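Local coordinates for gram-negative insecticidal protein (Chromobacterium piscinae, PDB 6FBM) that is an insecticidal toxin of the MACPF family and probably acts on insect cells by forming pores in their membranes, at residues P169-R180 with L272-I283. Numbering follows the deposited sequence.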
loop_
_atom_site.group_PDB
_atom_site.type_symbol
_atom_site.label_atom_id
_atom_site.label_comp_id
_atom_site.label_asym_id
_atom_site.label_seq_id
_atom_site.Cartn_x
_atom_site.Cartn_y
_atom_site.Cartn_z
ATOM N N PRO A 169 -6.218 32.946 -26.369
ATOM C CA PRO A 169 -7.327 33.834 -26.714
ATOM C C PRO A 169 -8.658 33.436 -26.063
ATOM O O PRO A 169 -9.556 34.284 -25.950
ATOM C CB PRO A 169 -7.425 33.695 -28.229
ATOM C CG PRO A 169 -6.939 32.299 -28.498
ATOM C CD PRO A 169 -5.898 31.995 -27.456
ATOM N N TYR A 170 -8.787 32.158 -25.673
ATOM C CA TYR A 170 -9.980 31.670 -25.016
ATOM C C TYR A 170 -9.585 30.969 -23.742
ATOM O O TYR A 170 -8.471 30.485 -23.632
ATOM C CB TYR A 170 -10.714 30.697 -25.923
ATOM C CG TYR A 170 -11.533 31.356 -26.986
ATOM C CD1 TYR A 170 -10.951 31.879 -28.134
ATOM C CD2 TYR A 170 -12.898 31.463 -26.840
ATOM C CE1 TYR A 170 -11.719 32.490 -29.103
ATOM C CE2 TYR A 170 -13.682 32.080 -27.807
ATOM C CZ TYR A 170 -13.092 32.583 -28.935
ATOM O OH TYR A 170 -13.891 33.175 -29.866
ATOM N N TYR A 171 -10.512 30.903 -22.798
ATOM C CA TYR A 171 -10.308 30.193 -21.558
ATOM C C TYR A 171 -11.441 29.203 -21.306
ATOM O O TYR A 171 -12.514 29.299 -21.892
ATOM C CB TYR A 171 -10.175 31.183 -20.392
ATOM C CG TYR A 171 -11.434 31.958 -20.093
ATOM C CD1 TYR A 171 -12.382 31.463 -19.211
ATOM C CD2 TYR A 171 -11.693 33.180 -20.713
ATOM C CE1 TYR A 171 -13.556 32.171 -18.935
ATOM C CE2 TYR A 171 -12.858 33.880 -20.460
ATOM C CZ TYR A 171 -13.779 33.390 -19.561
ATOM O OH TYR A 171 -14.932 34.065 -19.306
ATOM N N ILE A 172 -11.184 28.267 -20.402
ATOM C CA ILE A 172 -12.149 27.245 -20.061
ATOM C C ILE A 172 -13.153 27.823 -19.083
ATOM O O ILE A 172 -12.834 28.097 -17.939
ATOM C CB ILE A 172 -11.477 26.021 -19.390
ATOM C CG1 ILE A 172 -10.439 25.360 -20.318
ATOM C CG2 ILE A 172 -12.530 25.005 -18.948
ATOM C CD1 ILE A 172 -11.012 24.722 -21.575
ATOM N N SER A 173 -14.373 27.992 -19.549
ATOM C CA SER A 173 -15.463 28.518 -18.726
ATOM C C SER A 173 -16.396 27.449 -18.224
ATOM O O SER A 173 -17.018 27.605 -17.180
ATOM C CB SER A 173 -16.262 29.537 -19.523
ATOM O OG SER A 173 -17.193 30.169 -18.697
ATOM N N GLU A 174 -16.516 26.365 -18.983
ATOM C CA GLU A 174 -17.360 25.246 -18.613
ATOM C C GLU A 174 -16.723 23.980 -19.192
ATOM O O GLU A 174 -16.256 23.973 -20.325
ATOM C CB GLU A 174 -18.750 25.460 -19.186
ATOM C CG GLU A 174 -19.827 24.579 -18.593
ATOM C CD GLU A 174 -21.175 24.912 -19.236
ATOM O OE1 GLU A 174 -21.346 24.578 -20.421
ATOM O OE2 GLU A 174 -22.056 25.515 -18.575
ATOM N N ALA A 175 -16.701 22.901 -18.421
ATOM C CA ALA A 175 -16.141 21.648 -18.926
ATOM C C ALA A 175 -16.811 20.429 -18.325
ATOM O O ALA A 175 -17.215 20.425 -17.155
ATOM C CB ALA A 175 -14.656 21.598 -18.624
ATOM N N ALA A 176 -16.886 19.396 -19.152
ATOM C CA ALA A 176 -17.289 18.089 -18.708
ATOM C C ALA A 176 -16.075 17.401 -18.110
ATOM O O ALA A 176 -14.998 17.433 -18.676
ATOM C CB ALA A 176 -17.826 17.298 -19.876
ATOM N N VAL A 177 -16.285 16.766 -16.963
ATOM C CA VAL A 177 -15.245 16.030 -16.299
ATOM C C VAL A 177 -15.593 14.548 -16.237
ATOM O O VAL A 177 -16.701 14.164 -15.903
ATOM C CB VAL A 177 -15.017 16.590 -14.886
ATOM C CG1 VAL A 177 -13.945 15.808 -14.193
ATOM C CG2 VAL A 177 -14.630 18.067 -14.942
ATOM N N GLY A 178 -14.624 13.717 -16.580
ATOM C CA GLY A 178 -14.725 12.268 -16.536
ATOM C C GLY A 178 -13.679 11.632 -17.424
ATOM O O GLY A 178 -12.501 11.955 -17.330
ATOM N N GLY A 179 -14.102 10.731 -18.308
ATOM C CA GLY A 179 -13.197 10.218 -19.339
ATOM C C GLY A 179 -13.865 10.103 -20.659
ATOM O O GLY A 179 -15.065 9.880 -20.740
ATOM N N ARG A 180 -13.084 10.253 -21.711
ATOM C CA ARG A 180 -13.588 10.215 -23.085
ATOM C C ARG A 180 -12.772 9.216 -23.868
ATOM O O ARG A 180 -11.544 9.184 -23.709
ATOM C CB ARG A 180 -13.375 11.569 -23.733
ATOM C CG ARG A 180 -14.060 11.746 -25.068
ATOM C CD ARG A 180 -13.924 13.174 -25.586
ATOM N NE ARG A 180 -12.708 13.323 -26.373
ATOM C CZ ARG A 180 -11.700 14.167 -26.165
ATOM N NH1 ARG A 180 -11.658 15.017 -25.153
ATOM N NH2 ARG A 180 -10.689 14.160 -27.018
ATOM N N LEU A 272 -10.990 17.061 -17.307
ATOM C CA LEU A 272 -11.687 17.765 -18.342
ATOM C C LEU A 272 -11.547 16.865 -19.547
ATOM O O LEU A 272 -10.468 16.407 -19.841
ATOM C CB LEU A 272 -11.044 19.131 -18.583
ATOM C CG LEU A 272 -11.486 19.945 -19.803
ATOM C CD1 LEU A 272 -11.330 21.440 -19.512
ATOM C CD2 LEU A 272 -10.673 19.639 -21.022
ATOM N N MET A 273 -12.657 16.581 -20.203
ATOM C CA MET A 273 -12.653 15.745 -21.382
ATOM C C MET A 273 -13.715 16.073 -22.419
ATOM O O MET A 273 -13.803 15.355 -23.419
ATOM C CB MET A 273 -12.762 14.268 -20.987
ATOM C CG MET A 273 -13.816 13.923 -19.951
ATOM S SD MET A 273 -15.558 14.125 -20.378
ATOM C CE MET A 273 -15.707 12.873 -21.613
ATOM N N ASP A 274 -14.519 17.113 -22.226
ATOM C CA ASP A 274 -15.498 17.469 -23.227
ATOM C C ASP A 274 -15.936 18.903 -23.058
ATOM O O ASP A 274 -15.858 19.485 -21.962
ATOM C CB ASP A 274 -16.713 16.533 -23.155
ATOM C CG ASP A 274 -17.394 16.302 -24.520
ATOM O OD1 ASP A 274 -16.896 16.790 -25.557
ATOM O OD2 ASP A 274 -18.444 15.600 -24.514
ATOM N N PHE A 275 -16.394 19.472 -24.166
ATOM C CA PHE A 275 -16.822 20.844 -24.238
ATOM C C PHE A 275 -18.275 20.869 -24.641
ATOM O O PHE A 275 -18.736 19.985 -25.396
ATOM C CB PHE A 275 -16.045 21.559 -25.318
ATOM C CG PHE A 275 -14.619 21.835 -24.992
ATOM C CD1 PHE A 275 -14.157 21.925 -23.688
ATOM C CD2 PHE A 275 -13.736 22.111 -26.024
ATOM C CE1 PHE A 275 -12.847 22.249 -23.431
ATOM C CE2 PHE A 275 -12.427 22.428 -25.776
ATOM C CZ PHE A 275 -11.983 22.502 -24.474
ATOM N N SER A 276 -18.973 21.890 -24.149
ATOM C CA SER A 276 -20.324 22.205 -24.532
ATOM C C SER A 276 -20.276 23.517 -25.307
ATOM O O SER A 276 -19.200 24.097 -25.472
ATOM C CB SER A 276 -21.157 22.426 -23.274
ATOM O OG SER A 276 -20.889 23.720 -22.713
ATOM N N THR A 277 -21.439 24.039 -25.706
ATOM C CA THR A 277 -21.474 25.285 -26.467
ATOM C C THR A 277 -20.919 26.473 -25.687
ATOM O O THR A 277 -20.561 27.456 -26.297
ATOM C CB THR A 277 -22.884 25.668 -26.975
ATOM O OG1 THR A 277 -23.782 25.729 -25.877
ATOM C CG2 THR A 277 -23.413 24.667 -27.963
ATOM N N GLU A 278 -20.866 26.392 -24.363
ATOM C CA GLU A 278 -20.365 27.497 -23.520
ATOM C C GLU A 278 -18.944 27.315 -22.983
ATOM O O GLU A 278 -18.485 28.131 -22.182
ATOM C CB GLU A 278 -21.330 27.738 -22.333
ATOM C CG GLU A 278 -22.758 28.151 -22.708
ATOM C CD GLU A 278 -22.836 29.399 -23.582
ATOM O OE1 GLU A 278 -22.061 30.347 -23.383
ATOM O OE2 GLU A 278 -23.675 29.423 -24.497
ATOM N N SER A 279 -18.242 26.267 -23.421
ATOM C CA SER A 279 -16.985 25.871 -22.772
ATOM C C SER A 279 -15.877 26.884 -22.941
ATOM O O SER A 279 -15.299 27.313 -21.962
ATOM C CB SER A 279 -16.528 24.510 -23.258
ATOM O OG SER A 279 -17.386 23.531 -22.740
ATOM N N LEU A 280 -15.606 27.274 -24.178
ATOM C CA LEU A 280 -14.541 28.217 -24.467
ATOM C C LEU A 280 -15.117 29.624 -24.542
ATOM O O LEU A 280 -16.060 29.862 -25.287
ATOM C CB LEU A 280 -13.872 27.835 -25.774
ATOM C CG LEU A 280 -13.143 26.499 -25.699
ATOM C CD1 LEU A 280 -12.806 26.009 -27.084
ATOM C CD2 LEU A 280 -11.873 26.625 -24.875
ATOM N N GLN A 281 -14.574 30.544 -23.741
ATOM C CA GLN A 281 -15.027 31.926 -23.725
ATOM C C GLN A 281 -13.831 32.795 -24.016
ATOM O O GLN A 281 -12.734 32.484 -23.590
ATOM C CB GLN A 281 -15.634 32.276 -22.372
ATOM C CG GLN A 281 -16.935 31.534 -22.080
ATOM C CD GLN A 281 -18.028 31.854 -23.096
ATOM O OE1 GLN A 281 -18.206 32.997 -23.473
ATOM N NE2 GLN A 281 -18.750 30.829 -23.552
ATOM N N PRO A 282 -14.024 33.869 -24.804
ATOM C CA PRO A 282 -12.898 34.698 -25.209
ATOM C C PRO A 282 -12.387 35.545 -24.077
ATOM O O PRO A 282 -13.183 36.027 -23.267
ATOM C CB PRO A 282 -13.525 35.619 -26.239
ATOM C CG PRO A 282 -14.961 35.753 -25.813
ATOM C CD PRO A 282 -15.312 34.399 -25.301
ATOM N N ILE A 283 -11.074 35.740 -24.021
ATOM C CA ILE A 283 -10.489 36.652 -23.027
ATOM C C ILE A 283 -10.847 38.096 -23.309
ATOM O O ILE A 283 -10.895 38.898 -22.373
ATOM C CB ILE A 283 -8.964 36.536 -22.854
ATOM C CG1 ILE A 283 -8.199 36.875 -24.151
ATOM C CG2 ILE A 283 -8.606 35.143 -22.368
ATOM C CD1 ILE A 283 -6.726 37.139 -23.919
HETATM O O HOH W 1 -15.348 35.785 -21.633
#
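Met273 packs into the corner that the chain turns at Gly178, after strand 170-177, within the antiparallel sheet of the MACPF domain. Its neighbour Asp274 shares Ala176 with it in a classic beta bulge: Met273 N donates to Ala176 O, and Ala176 N to Asp274 O. From this bulge the methionine curls along the bend, turned by three successive torsions near +60°, beginning with CG between backbone N and carbonyl carbon (chi1 46°). Its CB lies beside Arg180 CB, CG packs 3.4 Å from Gly178 C, SD passes Ala176 CB, and CE ends near both Gly179 O and Arg180 CB, 3.4 Å from the latter. Arg180 reaches back, its NH1 donating almost straight (171°) to Met273 O from above the carbonyl plane, while NH2 forms a salt bridge with Asp182.

Further along, a type I turn from Ser276 to Ser279 is stitched to Glu174. Ser276 OG donates to Glu174 OE1 and accepts from Glu278 N, an ST turn; Ser279 OG takes the N-H of Ser276 and donates to Glu174 O. Antiparallel pairing then resumes between 170-172 and 280-282. Ile172 meets Leu272 of the earlier strand tip to tip, CG2 to CD1, and Ile172 CD1 touches Phe275 CE1 at 3.6 Å. Pro282 CB sits over a face of the Tyr170 ring, which also packs edge-to-face with Phe300. On the other side of the sheet Gln281 CB lies over the Tyr171 ring, 4.0 Å from its centroid, and a water donates to Pro282 O at 2.7 Å while hydrogen-bonded to Tyr171 OH.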